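Local coordinates for aldehyde Dehydrogenase (Burkholderia cenocepacia, PDB 4O6R) that probably oxidises aldehydes to carboxylic acids with NAD+ or NADP+ as the electron acceptor, at the interface of chains A and B. Sequence-based numbering; all coordinates share one arbitrary frame. Chains: chain A/B, Aldehyde Dehydrogenase.

Contact 1: the interface of chains A and B. Residues chain A 440-443, 449-451, 453-455, 471; chain B 132, 140, 142, 479, 481-483.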
ATOM      1  N   GLY A 440     -16.064 -15.089   3.105  1.00 11.31           N
ATOM      2  CA  GLY A 440     -14.838 -14.413   2.677  1.00 10.81           C
ATOM      3  C   GLY A 440     -14.870 -13.982   1.216  1.00 10.04           C
ATOM      4  O   GLY A 440     -14.080 -13.142   0.802  1.00 10.51           O
ATOM      5  N   MET A 441     -15.779 -14.584   0.449  1.00  9.41           N
ATOM      6  CA  MET A 441     -15.870 -14.385  -0.987  0.50  9.06           C
ATOM      7  C   MET A 441     -17.332 -14.411  -1.429  1.00  8.76           C
ATOM      8  O   MET A 441     -18.101 -15.248  -0.961  1.00  8.71           O
ATOM      9  CB  MET A 441     -15.093 -15.487  -1.697  0.50  9.07           C
ATOM     10  CG  MET A 441     -13.629 -15.557  -1.287  0.50  9.39           C
ATOM     11  SD  MET A 441     -12.853 -17.072  -1.846  0.50  9.40           S
ATOM     12  CE  MET A 441     -13.493 -18.226  -0.646  0.50  9.36           C
ATOM     13  N   CYS A 442     -17.691 -13.497  -2.326  1.00  8.17           N
ATOM     14  CA  CYS A 442     -19.044 -13.439  -2.869  1.00  7.91           C
ATOM     15  C   CYS A 442     -18.967 -13.197  -4.374  1.00  7.42           C
ATOM     16  O   CYS A 442     -18.390 -12.215  -4.817  1.00  7.34           O
ATOM     17  CB  CYS A 442     -19.867 -12.335  -2.203  1.00  8.23           C
ATOM     18  SG  CYS A 442     -21.582 -12.348  -2.757  1.00  8.69           S
ATOM     19  N   TRP A 443     -19.550 -14.106  -5.144  1.00  7.03           N
ATOM     20  CA  TRP A 443     -19.536 -14.059  -6.597  1.00  6.84           C
ATOM     21  C   TRP A 443     -20.893 -13.629  -7.091  1.00  6.67           C
ATOM     22  O   TRP A 443     -21.913 -14.258  -6.756  1.00  6.55           O
ATOM     23  CB  TRP A 443     -19.184 -15.457  -7.182  1.00  6.88           C
ATOM     24  CG  TRP A 443     -17.806 -15.929  -6.827  1.00  6.92           C
ATOM     25  CD1 TRP A 443     -16.632 -15.419  -7.303  1.00  7.14           C
ATOM     26  CD2 TRP A 443     -17.437 -16.956  -5.883  1.00  6.87           C
ATOM     27  NE1 TRP A 443     -15.570 -16.073  -6.733  1.00  7.18           N
ATOM     28  CE2 TRP A 443     -16.029 -17.014  -5.862  1.00  7.06           C
ATOM     29  CE3 TRP A 443     -18.153 -17.846  -5.084  1.00  6.84           C
ATOM     30  CZ2 TRP A 443     -15.321 -17.915  -5.060  1.00  7.09           C
ATOM     31  CZ3 TRP A 443     -17.458 -18.730  -4.281  1.00  6.90           C
ATOM     32  CH2 TRP A 443     -16.049 -18.755  -4.281  1.00  7.01           C
ATOM     33  N   ARG A 449     -14.995 -18.087  -9.027  1.00  9.53           N
ATOM     34  CA  ARG A 449     -13.906 -17.416  -9.688  1.00  9.82           C
ATOM     35  C   ARG A 449     -12.752 -17.309  -8.690  1.00  9.34           C
ATOM     36  O   ARG A 449     -12.919 -16.770  -7.601  1.00  8.81           O
ATOM     37  CB  ARG A 449     -14.278 -16.025 -10.207  1.00 10.20           C
ATOM     38  CG  ARG A 449     -15.537 -15.985 -11.076  1.00 10.85           C
ATOM     39  CD  ARG A 449     -15.384 -16.865 -12.298  1.00 11.51           C
ATOM     40  NE  ARG A 449     -14.285 -16.446 -13.138  1.00 12.09           N
ATOM     41  CZ  ARG A 449     -14.061 -16.911 -14.372  1.00 13.31           C
ATOM     42  NH1 ARG A 449     -14.851 -17.836 -14.903  1.00 14.04           N
ATOM     43  NH2 ARG A 449     -13.030 -16.451 -15.086  1.00 13.51           N
ATOM     44  N   VAL A 450     -11.615 -17.844  -9.117  1.00  9.48           N
ATOM     45  CA  VAL A 450     -10.380 -17.804  -8.319  0.60  9.41           C
ATOM     46  C   VAL A 450      -9.250 -17.237  -9.177  1.00  9.54           C
ATOM     47  O   VAL A 450      -9.128 -17.537 -10.386  1.00 10.24           O
ATOM     48  CB  VAL A 450     -10.031 -19.176  -7.694  0.60  9.48           C
ATOM     49  CG1 VAL A 450     -11.100 -19.611  -6.712  0.60  9.49           C
ATOM     50  CG2 VAL A 450      -9.854 -20.242  -8.753  0.60  9.78           C
ATOM     51  N   ASN A 451      -8.438 -16.371  -8.565  1.00  9.13           N
ATOM     52  CA  ASN A 451      -7.327 -15.726  -9.233  1.00  8.89           C
ATOM     53  C   ASN A 451      -6.213 -15.646  -8.209  1.00  8.59           C
ATOM     54  O   ASN A 451      -6.480 -15.405  -7.006  1.00  8.48           O
ATOM     55  CB  ASN A 451      -7.744 -14.339  -9.746  1.00  8.99           C
ATOM     56  CG  ASN A 451      -6.602 -13.538 -10.301  1.00  9.23           C
ATOM     57  OD1 ASN A 451      -5.806 -12.980  -9.567  1.00  9.34           O
ATOM     58  ND2 ASN A 451      -6.533 -13.434 -11.609  1.00  9.80           N
ATOM     59  N   GLY A 453      -4.129 -13.441  -7.382  1.00  7.80           N
ATOM     60  CA  GLY A 453      -4.063 -12.216  -6.635  1.00  7.61           C
ATOM     61  C   GLY A 453      -5.287 -11.889  -5.798  1.00  7.49           C
ATOM     62  O   GLY A 453      -5.278 -10.875  -5.095  1.00  7.26           O
ATOM     63  N   SER A 454      -6.337 -12.722  -5.870  1.00  7.42           N
ATOM     64  CA  SER A 454      -7.582 -12.416  -5.201  1.00  7.38           C
ATOM     65  C   SER A 454      -7.734 -13.221  -3.915  1.00  7.38           C
ATOM     66  O   SER A 454      -7.809 -14.440  -3.969  1.00  7.35           O
ATOM     67  CB  SER A 454      -8.762 -12.679  -6.132  1.00  7.52           C
ATOM     68  OG  SER A 454      -9.969 -12.329  -5.487  1.00  7.50           O
ATOM     69  N   PRO A 455      -7.739 -12.548  -2.746  1.00  7.53           N
ATOM     70  CA  PRO A 455      -7.630 -13.320  -1.478  1.00  7.79           C
ATOM     71  C   PRO A 455      -8.787 -14.301  -1.304  1.00  8.25           C
ATOM     72  O   PRO A 455      -9.961 -13.965  -1.525  1.00  8.50           O
ATOM     73  CB  PRO A 455      -7.698 -12.240  -0.382  1.00  7.54           C
ATOM     74  CG  PRO A 455      -8.352 -11.070  -1.076  1.00  7.57           C
ATOM     75  CD  PRO A 455      -7.846 -11.099  -2.488  1.00  7.55           C
ATOM     76  N   GLU A 471      -2.214 -10.538   0.418  1.00  8.45           N
ATOM     77  CA  GLU A 471      -2.700 -11.078   1.669  1.00  8.78           C
ATOM     78  C   GLU A 471      -1.925 -12.338   2.087  1.00  8.83           C
ATOM     79  O   GLU A 471      -1.529 -12.456   3.260  1.00  9.07           O
ATOM     80  CB  GLU A 471      -4.185 -11.347   1.584  1.00  9.20           C
ATOM     81  CG  GLU A 471      -5.019 -10.076   1.457  1.00  9.76           C
ATOM     82  CD  GLU A 471      -5.193  -9.569   0.013  1.00 10.49           C
ATOM     83  OE1 GLU A 471      -4.565 -10.090  -0.948  1.00 10.63           O
ATOM     84  OE2 GLU A 471      -6.009  -8.644  -0.173  1.00 11.17           O
TER
ATOM     85  N   ILE B 132      -8.657  -5.805  -7.470  1.00  7.94           N
ATOM     86  CA  ILE B 132      -7.700  -6.785  -7.971  1.00  8.12           C
ATOM     87  C   ILE B 132      -7.797  -6.902  -9.478  1.00  8.71           C
ATOM     88  O   ILE B 132      -8.914  -7.067 -10.015  1.00  8.89           O
ATOM     89  CB  ILE B 132      -7.997  -8.179  -7.379  1.00  8.03           C
ATOM     90  CG1 ILE B 132      -8.274  -8.107  -5.873  1.00  7.84           C
ATOM     91  CG2 ILE B 132      -6.906  -9.178  -7.736  1.00  8.08           C
ATOM     92  CD1 ILE B 132      -7.137  -7.592  -5.032  1.00  7.68           C
ATOM     93  N   ASN B 140     -13.375  -7.168  -9.332  1.00  7.90           N
ATOM     94  CA  ASN B 140     -13.135  -7.793  -8.023  1.00  7.71           C
ATOM     95  C   ASN B 140     -12.642  -6.752  -7.034  1.00  7.55           C
ATOM     96  O   ASN B 140     -11.508  -6.277  -7.147  1.00  7.46           O
ATOM     97  CB  ASN B 140     -12.132  -8.944  -8.190  1.00  7.63           C
ATOM     98  CG  ASN B 140     -11.795  -9.669  -6.899  1.00  7.49           C
ATOM     99  OD1 ASN B 140     -10.710 -10.291  -6.785  1.00  7.45           O
ATOM    100  ND2 ASN B 140     -12.712  -9.645  -5.940  1.00  7.36           N
ATOM    101  N   VAL B 142     -12.134  -5.746  -2.852  1.00  7.96           N
ATOM    102  CA  VAL B 142     -11.914  -6.409  -1.567  1.00  8.28           C
ATOM    103  C   VAL B 142     -12.024  -5.377  -0.467  1.00  8.93           C
ATOM    104  O   VAL B 142     -11.331  -4.370  -0.506  1.00  9.04           O
ATOM    105  CB  VAL B 142     -10.541  -7.058  -1.546  1.00  8.13           C
ATOM    106  CG1 VAL B 142     -10.266  -7.773  -0.229  1.00  8.13           C
ATOM    107  CG2 VAL B 142     -10.432  -8.088  -2.688  1.00  8.22           C
ATOM    108  N   ALA B 479     -10.517  -9.851   5.105  1.00  9.01           N
ATOM    109  CA  ALA B 479     -10.740  -9.593   3.702  1.00  9.18           C
ATOM    110  C   ALA B 479     -12.103 -10.107   3.254  1.00  9.35           C
ATOM    111  O   ALA B 479     -12.427 -11.268   3.494  1.00  9.80           O
ATOM    112  CB  ALA B 479      -9.647 -10.242   2.880  1.00  9.06           C
ATOM    113  N   SER B 481     -13.941 -10.386  -0.257  1.00  8.65           N
ATOM    114  CA  SER B 481     -13.723 -10.277  -1.700  1.00  8.43           C
ATOM    115  C   SER B 481     -15.059 -10.408  -2.435  1.00  8.37           C
ATOM    116  O   SER B 481     -15.818 -11.339  -2.176  1.00  8.56           O
ATOM    117  CB  SER B 481     -12.771 -11.396  -2.126  1.00  8.50           C
ATOM    118  OG  SER B 481     -12.616 -11.428  -3.517  1.00  8.95           O
ATOM    119  N   VAL B 482     -15.366  -9.453  -3.292  1.00  8.06           N
ATOM    120  CA  VAL B 482     -16.612  -9.450  -4.051  1.00  8.05           C
ATOM    121  C   VAL B 482     -16.269  -9.422  -5.513  1.00  8.05           C
ATOM    122  O   VAL B 482     -15.432  -8.616  -5.959  1.00  7.81           O
ATOM    123  CB  VAL B 482     -17.484  -8.228  -3.674  1.00  8.04           C
ATOM    124  CG1 VAL B 482     -18.767  -8.207  -4.459  1.00  8.18           C
ATOM    125  CG2 VAL B 482     -17.791  -8.242  -2.183  1.00  8.06           C
ATOM    126  N   TRP B 483     -16.905 -10.314  -6.280  1.00  8.20           N
ATOM    127  CA  TRP B 483     -16.679 -10.387  -7.724  1.00  8.37           C
ATOM    128  C   TRP B 483     -17.958 -10.037  -8.436  1.00  8.50           C
ATOM    129  O   TRP B 483     -19.018 -10.543  -8.078  1.00  8.51           O
ATOM    130  CB  TRP B 483     -16.294 -11.786  -8.165  1.00  8.62           C
ATOM    131  CG  TRP B 483     -14.995 -12.306  -7.700  1.00  8.81           C
ATOM    132  CD1 TRP B 483     -14.661 -12.698  -6.438  1.00  8.81           C
ATOM    133  CD2 TRP B 483     -13.878 -12.613  -8.524  1.00  9.18           C
ATOM    134  NE1 TRP B 483     -13.373 -13.189  -6.423  1.00  8.94           N
ATOM    135  CE2 TRP B 483     -12.882 -13.166  -7.698  1.00  9.21           C
ATOM    136  CE3 TRP B 483     -13.625 -12.478  -9.887  1.00  9.58           C
ATOM    137  CZ2 TRP B 483     -11.632 -13.554  -8.191  1.00  9.40           C
ATOM    138  CZ3 TRP B 483     -12.399 -12.877 -10.379  1.00  9.89           C
ATOM    139  CH2 TRP B 483     -11.413 -13.389  -9.531  1.00  9.73           C
TER
HETATM  140  O   HOH W   1     -11.446 -13.824  -3.993  1.00  8.73           O
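The indole of B:Trp483 is sandwiched. On one face lie A:Trp443, whose NE1 and CD1 sit over the pyrrole rim, and A:Arg449, whose CB rests 3.6 Å from the centroid of the six-membered ring as a CH-pi contact. The amide carbon CG of B:Asn140 covers the opposite face over its centre, and CB of A:Asn451 and water 1 meet the edge in plane. The two tryptophans run side by side, pointing the same way, with CD1 of A:Trp443 3.5 Å from CD1 of B:Trp483. A:Trp443 in turn gives its NE1 to a lone pair of the A:Arg449 carbonyl O at 2.9 Å, which ties down the residue that covers B:Trp483.

B:Asn140 is held flat from both ends: ND2 donates to B:Val482 O and to OG of B:Ser481, while OD1 takes, on a lone pair, the hydroxyl OG of A:Ser454 at 2.5 Å. That OG is anti to its backbone N (chi1 -178°), which carries it to the amide. Water 1 links it to B:Ser481 OG, A:Pro455 O and B:Trp483 NE1.

The backbones pair too, strand 441-444 of chain A parallel to strand 477-485 of chain B. B:Ser481 N reaches A:Gly440 O at 3.0 Å. A:Cys442 N donates to B:Ser481 O (2.9 Å). B:Trp483 N meets A:Cys442 O at 2.8 Å, like the previous bond nearly along the C=O axis. The contact continues a sheet across the two subunits, and B:Trp483, seated between the chains, probably helps to fix its register.

Contact 2: the interface of chains A and B. Residues chain A 138, 483-485, 490; chain B 444-446, 449.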
ATOM      1  N   PHE A 138      14.838  10.166  14.613  1.00  9.22           N
ATOM      2  CA  PHE A 138      14.803   8.705  14.530  1.00  8.79           C
ATOM      3  C   PHE A 138      14.407   8.235  13.132  1.00  8.78           C
ATOM      4  O   PHE A 138      13.527   8.825  12.497  1.00  8.84           O
ATOM      5  CB  PHE A 138      13.808   8.133  15.533  1.00  8.49           C
ATOM      6  CG  PHE A 138      14.195   8.336  16.954  1.00  8.45           C
ATOM      7  CD1 PHE A 138      13.838   9.501  17.622  1.00  8.56           C
ATOM      8  CD2 PHE A 138      14.892   7.364  17.639  1.00  8.41           C
ATOM      9  CE1 PHE A 138      14.179   9.676  18.945  1.00  8.68           C
ATOM     10  CE2 PHE A 138      15.232   7.542  18.957  1.00  8.38           C
ATOM     11  CZ  PHE A 138      14.877   8.703  19.611  1.00  8.59           C
ATOM     12  N   TRP A 483      14.832   0.552  14.568  1.00  7.21           N
ATOM     13  CA  TRP A 483      14.895   1.981  14.919  1.00  7.63           C
ATOM     14  C   TRP A 483      16.334   2.416  14.968  1.00  7.97           C
ATOM     15  O   TRP A 483      17.142   1.779  15.681  1.00  8.02           O
ATOM     16  CB  TRP A 483      14.331   2.248  16.311  1.00  7.80           C
ATOM     17  CG  TRP A 483      12.863   2.105  16.467  1.00  7.96           C
ATOM     18  CD1 TRP A 483      12.153   0.940  16.495  1.00  8.04           C
ATOM     19  CD2 TRP A 483      11.917   3.158  16.683  1.00  8.26           C
ATOM     20  NE1 TRP A 483      10.820   1.203  16.711  1.00  8.04           N
ATOM     21  CE2 TRP A 483      10.637   2.555  16.796  1.00  8.22           C
ATOM     22  CE3 TRP A 483      12.018   4.549  16.743  1.00  8.65           C
ATOM     23  CZ2 TRP A 483       9.468   3.290  17.007  1.00  8.42           C
ATOM     24  CZ3 TRP A 483      10.844   5.300  16.956  1.00  8.96           C
ATOM     25  CH2 TRP A 483       9.573   4.647  17.073  1.00  8.77           C
ATOM     26  N   VAL A 484      16.659   3.486  14.248  1.00  8.23           N
ATOM     27  CA  VAL A 484      17.975   4.139  14.406  1.00  8.68           C
ATOM     28  C   VAL A 484      17.831   5.514  15.057  1.00  8.86           C
ATOM     29  O   VAL A 484      17.225   6.418  14.489  1.00  8.78           O
ATOM     30  CB  VAL A 484      18.691   4.348  13.083  1.00  8.89           C
ATOM     31  CG1 VAL A 484      20.116   4.847  13.328  1.00  9.26           C
ATOM     32  CG2 VAL A 484      18.700   3.044  12.269  1.00  9.12           C
ATOM     33  N   ASN A 485      18.451   5.676  16.217  1.00  9.12           N
ATOM     34  CA  ASN A 485      18.532   6.989  16.825  1.00  9.57           C
ATOM     35  C   ASN A 485      19.660   7.796  16.190  1.00 10.05           C
ATOM     36  O   ASN A 485      20.801   7.690  16.612  1.00 10.05           O
ATOM     37  CB  ASN A 485      18.770   6.863  18.314  1.00  9.78           C
ATOM     38  CG  ASN A 485      18.748   8.211  19.000  1.00 10.08           C
ATOM     39  OD1 ASN A 485      18.569   9.233  18.350  1.00 10.26           O
ATOM     40  ND2 ASN A 485      18.951   8.213  20.314  1.00 10.28           N
ATOM     41  N   VAL A 490      17.782  12.170  23.258  1.00 18.52           N
ATOM     42  CA  VAL A 490      16.973  11.656  24.361  1.00 16.52           C
ATOM     43  C   VAL A 490      17.582  12.075  25.714  1.00 15.94           C
ATOM     44  O   VAL A 490      18.715  11.727  26.016  1.00 15.46           O
ATOM     45  CB  VAL A 490      16.923  10.119  24.260  1.00 16.04           C
ATOM     46  CG1 VAL A 490      16.061   9.536  25.371  1.00 16.05           C
ATOM     47  CG2 VAL A 490      16.377   9.706  22.899  1.00 15.66           C
TER
ATOM     48  N   ILE B 444      18.533   0.766  17.892  1.00  7.56           N
ATOM     49  CA  ILE B 444      19.937   1.107  17.764  1.00  7.68           C
ATOM     50  C   ILE B 444      20.210   2.482  18.345  1.00  7.76           C
ATOM     51  O   ILE B 444      19.644   3.482  17.916  1.00  7.70           O
ATOM     52  CB  ILE B 444      20.397   1.049  16.296  1.00  7.71           C
ATOM     53  CG1 ILE B 444      20.045  -0.317  15.709  1.00  7.64           C
ATOM     54  CG2 ILE B 444      21.890   1.272  16.188  1.00  7.93           C
ATOM     55  CD1 ILE B 444      20.087  -0.356  14.194  1.00  7.70           C
ATOM     56  N   ASN B 445      21.106   2.501  19.322  1.00  7.87           N
ATOM     57  CA  ASN B 445      21.456   3.702  20.061  1.00  8.09           C
ATOM     58  C   ASN B 445      20.265   4.367  20.765  1.00  8.09           C
ATOM     59  O   ASN B 445      20.229   5.582  20.949  1.00  8.15           O
ATOM     60  CB  ASN B 445      22.197   4.673  19.164  1.00  8.19           C
ATOM     61  CG  ASN B 445      23.576   4.183  18.812  1.00  8.32           C
ATOM     62  OD1 ASN B 445      24.148   3.337  19.505  1.00  8.22           O
ATOM     63  ND2 ASN B 445      24.126   4.719  17.698  1.00  8.40           N
ATOM     64  N   CYS B 446      19.338   3.512  21.193  1.00  8.00           N
ATOM     65  CA  CYS B 446      18.125   3.891  21.943  1.00  8.09           C
ATOM     66  C   CYS B 446      17.530   2.591  22.437  1.00  8.05           C
ATOM     67  O   CYS B 446      18.057   1.519  22.135  1.00  7.86           O
ATOM     68  CB  CYS B 446      17.118   4.656  21.076  1.00  8.06           C
ATOM     69  SG  CYS B 446      16.573   3.788  19.567  1.00  7.82           S
ATOM     70  N   ARG B 449      11.691   2.497  22.244  1.00  9.70           N
ATOM     71  CA  ARG B 449      10.996   3.540  21.507  1.00 10.03           C
ATOM     72  C   ARG B 449       9.724   2.887  20.985  1.00  9.74           C
ATOM     73  O   ARG B 449       9.781   1.826  20.329  1.00  9.25           O
ATOM     74  CB  ARG B 449      11.824   4.083  20.338  1.00 10.26           C
ATOM     75  CG  ARG B 449      13.189   4.661  20.708  1.00 10.68           C
ATOM     76  CD  ARG B 449      13.132   5.745  21.774  1.00 11.33           C
ATOM     77  NE  ARG B 449      12.319   6.890  21.380  1.00 11.92           N
ATOM     78  CZ  ARG B 449      12.300   8.059  22.024  1.00 12.80           C
ATOM     79  NH1 ARG B 449      13.041   8.244  23.088  1.00 13.19           N
ATOM     80  NH2 ARG B 449      11.545   9.055  21.585  1.00 13.39           N
TER
HETATM   81  O   HOH W   2      23.186   6.635  15.874  1.00 19.09           O
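Here the end of strand 477-485 of chain A, the late strand of the aldehyde dehydrogenase fold that reaches over to the neighbouring subunit, lies parallel to strand 441-444 of chain B and the loop that follows it. B:Ile444 is gripped through its backbone from both directions: its N donates to A:Trp483 O at 2.8 Å, and its O receives A:Asn485 N at 3.0 Å, both nearly along the C=O axis. The side chains of A:Val484 and B:Ile444 run side by side and point the same way.

A:Asn485 carries the pairing past the strand end. With CG anti to the backbone N (chi1 -175°), its ND2 comes to B:Asn445 O at 3.0 Å, above the carbonyl plane rather than on a lone pair. Its backbone O is joined through water 2 to ND2 of B:Asn445, so the two asparagines are linked at both side chain and backbone. CB of B:Cys446 packs against CB of A:Asn485, and its SG touches both that carbon and CE2 of A:Phe138.

The long side chain of B:Arg449 does the rest of the packing. Bent at chi2 and chi3, it folds back so that its guanidinium lies almost parallel to the ring of A:Phe138, the planes 19° apart. The ring's tip, CZ, stands over the centre of the guanidinium, 3.6 Å from CZ of B:Arg449. From another direction A:Val490 meets it tip to tip, CG2 to NH1 at 3.6 Å. The arginine's charged end is thus set against carbon by its aromatic and aliphatic neighbours. The site probably fastens the end of strand 477-485 on the partner, with A:Val490 from the following loop packed beside it, as suits the dimers of this family.

Contact 1 and contact 2 lie about 41 Å apart, centre to centre of their C-alpha atoms, within one two-fold symmetric interface. Both join strand 477-485 of one chain to strand 441-444 of the other, with the roles of the chains exchanged: chain B supplies the longer strand in contact 1, chain A in contact 2. B:Trp483 and A:Arg449 in contact 1 recur as A:Trp483 and B:Arg449 in contact 2. Contact 1 shows the earlier rungs in one copy of the pairing, contact 2 the last rung in its twin; together they cover 441-444 with 481-484. This reciprocal pairing would suit the dimer typical of this family, within the deposited tetramer.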